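Local coordinates for polysaccharide deacetylase (Streptococcus pyogenes, PDB 6DQ3), which removes N-acetyl groups from the cell-wall linkage unit of streptococcal rhamnopolysaccharides, as a zinc-dependent deacetylase of carbohydrate esterase family 4, at residues E56-R59 / A60-N64; M109-A112 / A113-T116; Q142-P145 / D146-T149; D154-D157 / Y158-Q162. All coordinates share one frame; numbering follows the deposited sequence.

Contact 1: residues E56-R59 / A60-N64; sequences EVYR and ALSNN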
loop_
_atom_site.group_PDB
_atom_site.type_symbol
_atom_site.label_atom_id
_atom_site.label_comp_id
_atom_site.label_asym_id
_atom_site.label_seq_id
_atom_site.Cartn_x
_atom_site.Cartn_y
_atom_site.Cartn_z
ATOM N N GLU A 56 -12.693 -3.032 -0.304
ATOM C CA GLU A 56 -13.128 -3.834 -1.440
ATOM C C GLU A 56 -12.261 -5.076 -1.600
ATOM O O GLU A 56 -12.766 -6.151 -1.947
ATOM C CB GLU A 56 -13.106 -2.979 -2.704
ATOM C CG GLU A 56 -14.209 -1.927 -2.733
ATOM C CD GLU A 56 -14.088 -0.976 -3.914
ATOM O OE1 GLU A 56 -12.953 -0.578 -4.246
ATOM O OE2 GLU A 56 -15.130 -0.627 -4.502
ATOM N N VAL A 57 -10.960 -4.954 -1.339
ATOM C CA VAL A 57 -10.087 -6.125 -1.377
ATOM C C VAL A 57 -10.560 -7.164 -0.368
ATOM O O VAL A 57 -10.657 -8.360 -0.677
ATOM C CB VAL A 57 -8.628 -5.714 -1.120
ATOM C CG1 VAL A 57 -7.757 -6.943 -0.959
ATOM C CG2 VAL A 57 -8.122 -4.822 -2.249
ATOM N N TYR A 58 -10.852 -6.725 0.857
ATOM C CA TYR A 58 -11.308 -7.654 1.888
ATOM C C TYR A 58 -12.609 -8.329 1.480
ATOM O O TYR A 58 -12.751 -9.553 1.594
ATOM C CB TYR A 58 -11.490 -6.924 3.217
ATOM C CG TYR A 58 -11.968 -7.823 4.338
ATOM C CD1 TYR A 58 -11.157 -8.837 4.831
ATOM C CD2 TYR A 58 -13.225 -7.652 4.907
ATOM C CE1 TYR A 58 -11.586 -9.668 5.857
ATOM C CE2 TYR A 58 -13.662 -8.480 5.940
ATOM C CZ TYR A 58 -12.835 -9.483 6.408
ATOM O OH TYR A 58 -13.257 -10.306 7.431
ATOM N N ARG A 59 -13.586 -7.542 1.023
ATOM C CA ARG A 59 -14.845 -8.123 0.576
ATOM C C ARG A 59 -14.606 -9.133 -0.539
ATOM O O ARG A 59 -15.161 -10.238 -0.525
ATOM C CB ARG A 59 -15.800 -7.025 0.106
ATOM C CG ARG A 59 -16.680 -6.462 1.207
ATOM C CD ARG A 59 -17.891 -5.740 0.638
ATOM N NE ARG A 59 -17.536 -4.510 -0.066
ATOM C CZ ARG A 59 -17.369 -3.330 0.524
ATOM N NH1 ARG A 59 -17.515 -3.214 1.837
ATOM N NH2 ARG A 59 -17.051 -2.268 -0.202
ATOM N N ALA A 60 -13.767 -8.772 -1.513
ATOM C CA ALA A 60 -13.552 -9.644 -2.661
ATOM C C ALA A 60 -12.930 -10.966 -2.236
ATOM O O ALA A 60 -13.367 -12.040 -2.668
ATOM C CB ALA A 60 -12.667 -8.947 -3.694
ATOM N N LEU A 61 -11.890 -10.911 -1.401
ATOM C CA LEU A 61 -11.218 -12.133 -0.979
ATOM C C LEU A 61 -12.078 -12.948 -0.024
ATOM O O LEU A 61 -12.019 -14.183 -0.045
ATOM C CB LEU A 61 -9.873 -11.786 -0.339
ATOM C CG LEU A 61 -8.831 -11.216 -1.304
ATOM C CD1 LEU A 61 -7.609 -10.697 -0.564
ATOM C CD2 LEU A 61 -8.421 -12.266 -2.334
ATOM N N SER A 62 -12.888 -12.281 0.802
ATOM C CA SER A 62 -13.713 -12.980 1.780
ATOM C C SER A 62 -14.917 -13.654 1.135
ATOM O O SER A 62 -15.336 -14.731 1.573
ATOM C CB SER A 62 -14.197 -12.007 2.855
ATOM O OG SER A 62 -13.136 -11.533 3.659
ATOM N N ASN A 63 -15.515 -13.018 0.128
ATOM C CA ASN A 63 -16.681 -13.568 -0.552
ATOM C C ASN A 63 -16.318 -14.264 -1.857
ATOM O O ASN A 63 -17.188 -14.886 -2.476
ATOM C CB ASN A 63 -17.702 -12.455 -0.831
ATOM C CG ASN A 63 -18.155 -11.746 0.434
ATOM O OD1 ASN A 63 -18.317 -12.363 1.485
ATOM N ND2 ASN A 63 -18.355 -10.435 0.335
ATOM N N ASN A 64 -15.060 -14.154 -2.285
ATOM C CA ASN A 64 -14.561 -14.775 -3.512
ATOM C C ASN A 64 -15.318 -14.286 -4.746
ATOM O O ASN A 64 -15.830 -15.074 -5.545
ATOM C CB ASN A 64 -14.617 -16.300 -3.421
ATOM C CG ASN A 64 -13.654 -16.967 -4.375
ATOM O OD1 ASN A 64 -12.458 -16.668 -4.371
ATOM N ND2 ASN A 64 -14.168 -17.857 -5.219
HETATM O O HOH W 1 -12.777 -13.188 5.764
#
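Val57 CG1 and Leu61 CD1, on neighbouring turns of one helix face, meet at 3.8 Å. This is the tight side: Ala60 and Leu61 press on Ile9 of strand 8-14, and Val57 reaches Leu52 and Leu192. Ala60, with nothing beyond a methyl, lets the helix come close to the strand. Leu61 N donates to Val57 O at 2.9 Å and 168°, a regular bond of helix 54-63, which links parallel strands 50-51 and 71-77 in a beta-alpha-beta crossover. With CG anti to the backbone N (chi1 180°), the Tyr58 ring stands out from the helix and slants toward its C-terminal end, still packing on Leu192 and Leu207. Ser62 OG sits 3.3 Å above one face of this ring, displaced toward the rim near CE1. That hydroxyl also donates to Tyr58 O at 2.9 Å from above the carbonyl plane, while Ser62 N reaches the same oxygen at 2.8 Å from the opposite face. Serine is short enough to fold back so. The solvent side belongs to Ser62, whose OG accepts from a water at 2.7 Å that touches Tyr58 OH only weakly, and to exposed Arg59 and Asn63.

Contact 2: residues M109-A112 / A113-T116; sequences MGSA and ANLT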
loop_
_atom_site.group_PDB
_atom_site.type_symbol
_atom_site.label_atom_id
_atom_site.label_comp_id
_atom_site.label_asym_id
_atom_site.label_seq_id
_atom_site.Cartn_x
_atom_site.Cartn_y
_atom_site.Cartn_z
ATOM N N MET A 109 5.453 13.493 14.553
ATOM C CA MET A 109 6.630 14.299 14.849
ATOM C C MET A 109 6.803 15.469 13.887
ATOM O O MET A 109 7.738 16.259 14.053
ATOM C CB MET A 109 7.887 13.424 14.814
ATOM C CG MET A 109 8.042 12.504 16.013
ATOM S SD MET A 109 7.917 13.357 17.607
ATOM C CE MET A 109 9.273 14.519 17.475
ATOM N N GLY A 110 5.938 15.592 12.885
ATOM C CA GLY A 110 6.025 16.702 11.960
ATOM C C GLY A 110 7.108 16.582 10.916
ATOM O O GLY A 110 7.618 17.604 10.447
ATOM N N SER A 111 7.463 15.362 10.522
ATOM C CA SER A 111 8.506 15.158 9.526
ATOM C C SER A 111 8.109 15.790 8.197
ATOM O O SER A 111 7.062 15.463 7.636
ATOM C CB SER A 111 8.763 13.663 9.343
ATOM O OG SER A 111 9.638 13.428 8.251
ATOM N N ALA A 112 8.961 16.689 7.692
ATOM C CA ALA A 112 8.719 17.310 6.398
ATOM C C ALA A 112 8.829 16.321 5.251
ATOM O O ALA A 112 8.220 16.546 4.202
ATOM C CB ALA A 112 9.695 18.466 6.183
ATOM N N ALA A 113 9.581 15.239 5.427
ATOM C CA ALA A 113 9.693 14.211 4.404
ATOM C C ALA A 113 8.462 13.319 4.315
ATOM O O ALA A 113 8.437 12.426 3.461
ATOM C CB ALA A 113 10.929 13.345 4.672
ATOM N N ASN A 114 7.441 13.532 5.143
ATOM C CA ASN A 114 6.326 12.600 5.214
ATOM C C ASN A 114 4.983 13.317 5.183
ATOM O O ASN A 114 4.883 14.522 5.424
ATOM C CB ASN A 114 6.420 11.739 6.477
ATOM C CG ASN A 114 7.673 10.894 6.504
ATOM O OD1 ASN A 114 8.722 11.326 6.992
ATOM N ND2 ASN A 114 7.578 9.686 5.962
ATOM N N LEU A 115 3.949 12.539 4.864
ATOM C CA LEU A 115 2.601 13.070 4.745
ATOM C C LEU A 115 2.146 13.688 6.060
ATOM O O LEU A 115 2.508 13.231 7.147
ATOM C CB LEU A 115 1.631 11.960 4.343
ATOM C CG LEU A 115 1.918 11.224 3.038
ATOM C CD1 LEU A 115 0.919 10.090 2.843
ATOM C CD2 LEU A 115 1.867 12.163 1.853
ATOM N N THR A 116 1.340 14.735 5.948
ATOM C CA THR A 116 0.726 15.381 7.097
ATOM C C THR A 116 -0.731 14.939 7.219
ATOM O O THR A 116 -1.331 14.428 6.270
ATOM C CB THR A 116 0.783 16.902 6.967
ATOM O OG1 THR A 116 -0.173 17.314 5.984
ATOM C CG2 THR A 116 2.169 17.372 6.560
HETATM O O HOH W 2 4.608 14.752 8.582
HETATM O O HOH W 3 5.533 17.141 5.064
#
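Ser111 turns OG anti to its own nitrogen (chi1 172°), while Asn114 swings CG beside the backbone N (chi1 -62°), and the two polar ends meet on one side of a type I beta turn. The turn runs from Ser111 to Asn114 in the loop between helices 104-108 and 117-124, just after the Schellman motif in which Gly110, with positive phi, ends the first helix. Glycine takes that backbone shape with little strain. Asn114 N closes the turn on Ser111 O at 3.2 Å, but the donor stands well above the carbonyl plane.

The side chains add a second, shorter link: Ser111 OG donates to Asn114 OD1 at 2.6 Å, lying in the amide carbonyl plane on a lone pair. The same hydroxyl receives a weak bond from Ala113 N. The asparagine is suited to this place because its amide works at both ends: with OD1 held by the serine, ND2 donates to Ser79 O and more weakly to Asp78 O. Asp78 is a zinc ligand, so the turn is joined to the backbone of the metal site, and the Asn114 side chain is about 9 Å from a zinc ion. Small Ala112 and Ala113 occupy the exposed corner, and Thr116 ends the loop as the N-cap of helix 117-124. One water lies between the turn and the residue that follows it, 2.7 Å from Ser111 O and 3.0 Å from Leu115 O.

Contact 3: residues Q142-P145 / D146-T149; sequences QASP and DVQT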
loop_
_atom_site.group_PDB
_atom_site.type_symbol
_atom_site.label_atom_id
_atom_site.label_comp_id
_atom_site.label_asym_id
_atom_site.label_seq_id
_atom_site.Cartn_x
_atom_site.Cartn_y
_atom_site.Cartn_z
ATOM N N GLN A 142 11.694 -8.747 15.315
ATOM C CA GLN A 142 12.679 -8.641 16.377
ATOM C C GLN A 142 12.133 -7.915 17.598
ATOM O O GLN A 142 12.909 -7.543 18.484
ATOM C CB GLN A 142 13.935 -7.948 15.846
ATOM C CG GLN A 142 14.646 -8.740 14.747
ATOM C CD GLN A 142 14.917 -10.190 15.132
ATOM O OE1 GLN A 142 15.174 -10.502 16.296
ATOM N NE2 GLN A 142 14.855 -11.083 14.149
ATOM N N ALA A 143 10.821 -7.714 17.671
ATOM C CA ALA A 143 10.190 -7.085 18.820
ATOM C C ALA A 143 9.440 -8.125 19.643
ATOM O O ALA A 143 8.943 -9.121 19.111
ATOM C CB ALA A 143 9.228 -5.974 18.386
ATOM N N SER A 144 9.384 -7.891 20.954
ATOM C CA SER A 144 8.606 -8.734 21.845
ATOM C C SER A 144 7.123 -8.642 21.494
ATOM O O SER A 144 6.695 -7.706 20.814
ATOM C CB SER A 144 8.813 -8.299 23.290
ATOM O OG SER A 144 8.247 -7.015 23.500
ATOM N N PRO A 145 6.314 -9.596 21.969
ATOM C CA PRO A 145 4.865 -9.497 21.713
ATOM C C PRO A 145 4.250 -8.198 22.203
ATOM O O PRO A 145 3.409 -7.618 21.508
ATOM C CB PRO A 145 4.294 -10.714 22.457
ATOM C CG PRO A 145 5.424 -11.714 22.449
ATOM C CD PRO A 145 6.687 -10.886 22.590
ATOM N N ASP A 146 4.646 -7.719 23.385
ATOM C CA ASP A 146 4.086 -6.468 23.890
ATOM C C ASP A 146 4.442 -5.294 22.982
ATOM O O ASP A 146 3.623 -4.390 22.777
ATOM C CB ASP A 146 4.575 -6.199 25.313
ATOM C CG ASP A 146 3.911 -7.088 26.336
ATOM O OD1 ASP A 146 2.951 -7.804 25.982
ATOM O OD2 ASP A 146 4.350 -7.068 27.502
ATOM N N VAL A 147 5.661 -5.284 22.434
ATOM C CA VAL A 147 6.080 -4.164 21.596
ATOM C C VAL A 147 5.400 -4.232 20.233
ATOM O O VAL A 147 4.974 -3.207 19.687
ATOM C CB VAL A 147 7.613 -4.130 21.469
ATOM C CG1 VAL A 147 8.037 -3.070 20.465
ATOM C CG2 VAL A 147 8.255 -3.860 22.827
ATOM N N GLN A 148 5.289 -5.435 19.658
ATOM C CA GLN A 148 4.544 -5.578 18.413
ATOM C C GLN A 148 3.112 -5.094 18.585
ATOM O O GLN A 148 2.560 -4.429 17.697
ATOM C CB GLN A 148 4.547 -7.030 17.938
ATOM C CG GLN A 148 5.891 -7.571 17.515
ATOM C CD GLN A 148 5.759 -8.817 16.662
ATOM O OE1 GLN A 148 5.109 -8.800 15.617
ATOM N NE2 GLN A 148 6.365 -9.910 17.111
ATOM N N THR A 149 2.487 -5.421 19.717
ATOM C CA THR A 149 1.130 -4.955 19.971
ATOM C C THR A 149 1.081 -3.429 19.989
ATOM O O THR A 149 0.249 -2.816 19.311
ATOM C CB THR A 149 0.614 -5.543 21.285
ATOM O OG1 THR A 149 0.706 -6.975 21.248
ATOM C CG2 THR A 149 -0.834 -5.151 21.520
#
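An N-terminal helix cap joins Ser144 to Val147 at the surface, where the loop after strand 128-132 enters helix 145-162. Ser144 is the N-cap residue: its OG accepts from Val147 N at 3.3 Å, giving a partner to an amide of the first turn, which has no carbonyl of a preceding helical turn to bond. A chi1 of 67° puts OG between the backbone N and the carbonyl carbon, turned in over the helix start and also 3.2 Å from Val147 CG2. Pro145 follows naturally as the first helical residue, since its nitrogen has no hydrogen to leave without a partner and its ring holds phi near -60°, a value the helix accepts.

Before the cap, Ala143 directs its methyl back at the first turn, and CB touches both Val147 CG1 and Gln148 CG at 3.8 Å. The long Gln148 side chain spans two parts of the fold. Its NE2 gives a weak bond back to Ala143 O, while OE1 accepts from Thr181 OG1 on helix 179-187, whose Ile184 also packs on it. Its backbone is more firmly held, with Gln148 N donating nearly straight to Ser144 O at 2.9 Å and 174°. Threonine then doubles the next helical bond: Thr149 N reaches Pro145 O at 3.0 Å, and Thr149 OG1 donates to that oxygen at 2.8 Å from the opposite face of its plane.

Contact 4: residues D154-D157 / Y158-Q162; sequences DSKD and YLDKQ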
loop_
_atom_site.group_PDB
_atom_site.type_symbol
_atom_site.label_atom_id
_atom_site.label_comp_id
_atom_site.label_asym_id
_atom_site.label_seq_id
_atom_site.Cartn_x
_atom_site.Cartn_y
_atom_site.Cartn_z
ATOM N N ASP A 154 -1.115 1.287 18.599
ATOM C CA ASP A 154 -1.100 2.728 18.822
ATOM C C ASP A 154 -1.188 3.493 17.509
ATOM O O ASP A 154 -1.753 4.591 17.466
ATOM C CB ASP A 154 0.165 3.138 19.577
ATOM C CG ASP A 154 0.133 2.755 21.045
ATOM O OD1 ASP A 154 -0.893 2.219 21.519
ATOM O OD2 ASP A 154 1.149 2.999 21.728
ATOM N N SER A 155 -0.616 2.939 16.440
ATOM C CA SER A 155 -0.680 3.585 15.135
ATOM C C SER A 155 -2.079 3.490 14.542
ATOM O O SER A 155 -2.572 4.456 13.952
ATOM C CB SER A 155 0.349 2.953 14.200
ATOM O OG SER A 155 0.234 1.540 14.210
ATOM N N LYS A 156 -2.737 2.337 14.694
ATOM C CA LYS A 156 -4.123 2.212 14.257
ATOM C C LYS A 156 -5.016 3.183 15.016
ATOM O O LYS A 156 -5.874 3.851 14.426
ATOM C CB LYS A 156 -4.614 0.776 14.451
ATOM C CG LYS A 156 -6.130 0.617 14.302
ATOM C CD LYS A 156 -6.534 -0.846 14.172
ATOM C CE LYS A 156 -8.022 -1.061 14.432
ATOM N NZ LYS A 156 -8.900 -0.252 13.547
ATOM N N ASP A 157 -4.840 3.265 16.337
ATOM C CA ASP A 157 -5.647 4.193 17.121
ATOM C C ASP A 157 -5.426 5.630 16.668
ATOM O O ASP A 157 -6.359 6.440 16.691
ATOM C CB ASP A 157 -5.332 4.050 18.609
ATOM C CG ASP A 157 -5.780 2.715 19.174
ATOM O OD1 ASP A 157 -6.655 2.070 18.560
ATOM O OD2 ASP A 157 -5.257 2.313 20.234
ATOM N N TYR A 158 -4.202 5.958 16.250
ATOM C CA TYR A 158 -3.897 7.302 15.773
ATOM C C TYR A 158 -4.623 7.596 14.465
ATOM O O TYR A 158 -5.307 8.616 14.341
ATOM C CB TYR A 158 -2.381 7.444 15.613
ATOM C CG TYR A 158 -1.895 8.782 15.102
ATOM C CD1 TYR A 158 -1.635 9.834 15.974
ATOM C CD2 TYR A 158 -1.671 8.983 13.749
ATOM C CE1 TYR A 158 -1.179 11.064 15.501
ATOM C CE2 TYR A 158 -1.215 10.204 13.268
ATOM C CZ TYR A 158 -0.972 11.237 14.144
ATOM O OH TYR A 158 -0.518 12.445 13.652
ATOM N N LEU A 159 -4.495 6.707 13.479
ATOM C CA LEU A 159 -5.188 6.916 12.213
ATOM C C LEU A 159 -6.700 6.921 12.405
ATOM O O LEU A 159 -7.405 7.764 11.837
ATOM C CB LEU A 159 -4.781 5.838 11.209
ATOM C CG LEU A 159 -3.303 5.820 10.824
ATOM C CD1 LEU A 159 -2.933 4.497 10.177
ATOM C CD2 LEU A 159 -2.979 6.977 9.894
ATOM N N ASP A 160 -7.216 5.985 13.212
ATOM C CA ASP A 160 -8.654 5.909 13.437
ATOM C C ASP A 160 -9.197 7.198 14.029
ATOM O O ASP A 160 -10.255 7.684 13.614
ATOM C CB ASP A 160 -8.990 4.746 14.373
ATOM C CG ASP A 160 -8.746 3.400 13.743
ATOM O OD1 ASP A 160 -8.337 3.362 12.566
ATOM O OD2 ASP A 160 -8.966 2.374 14.425
ATOM N N LYS A 161 -8.499 7.758 15.016
ATOM C CA LYS A 161 -8.978 8.974 15.656
ATOM C C LYS A 161 -8.731 10.193 14.773
ATOM O O LYS A 161 -9.656 10.965 14.503
ATOM C CB LYS A 161 -8.304 9.143 17.017
ATOM C CG LYS A 161 -8.791 10.347 17.804
ATOM C CD LYS A 161 -8.081 10.453 19.151
ATOM C CE LYS A 161 -8.570 11.654 19.947
ATOM N NZ LYS A 161 -7.921 11.745 21.287
ATOM N N GLN A 162 -7.497 10.369 14.297
ATOM C CA GLN A 162 -7.149 11.604 13.599
ATOM C C GLN A 162 -7.802 11.692 12.225
ATOM O O GLN A 162 -8.110 12.796 11.761
ATOM C CB GLN A 162 -5.633 11.725 13.462
ATOM C CG GLN A 162 -4.883 11.774 14.778
ATOM C CD GLN A 162 -5.365 12.887 15.682
ATOM O OE1 GLN A 162 -5.758 13.956 15.215
ATOM N NE2 GLN A 162 -5.351 12.638 16.987
HETATM O O HOH W 4 -8.881 2.338 17.036
#
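Asp160 OD2 is gripped twice, by Lys156 NZ at 2.8 Å in a salt bridge and by a water that donates at 2.6 Å. The ammonium group uses the syn lone pair of the carboxylate, on the side of OD1. Lysine suits the position four residues earlier: its extended chain, with CG anti to the backbone N, stands out from helix 145-162, Asp160 leans back toward the preceding turn, and the bend at chi4 (57°) sets NZ against Asp160 OD2. On the way Lys156 CG passes 3.3 Å from Asp160 OD2. Beneath the bridge, Asp160 N donates to Lys156 O at 2.8 Å.

Both charged groups have further partners in the loop before strand 169-171: Lys156 NZ donates to Thr167 O and Asn166 OD1, and Asp160 OD1 bonds to Thr167 OG1. Elsewhere on the helix, Gln162 CG lies 3.8 Å above the centre of the Tyr158 ring, which packs against helices 104-108 and 117-124, while Ser155 OG bonds Asp132. The water on Asp160 also donates to Asp157 OD1 at 2.7 Å, and so sits between two acids, the second of them paired with Lys153. With lysines beside both, the two carboxylates can probably remain charged despite their closeness.

How the contacts relate
From the N terminus, contact 1 comes first, in the crossover helix between strands 50-51 and 71-77, lying against strand 8-14. Contact 2 follows in the loop joining helices 104-108 and 117-124, on the opposite side of the chain's centre, with centres 33 Å apart. Contacts 3 and 4 share helix 145-162: one starts it and joins it to helix 179-187, the other covers its last turns, and their nearest atoms are about 4 Å apart. All four are local, in series, and none nests within or crosses another. Only contact 2 closes a small loop, through its beta turn. Contacts 2 and 4 have their nearest atoms about 6 Å apart, helices 104-108 and 117-124 lying next to helix 145-162.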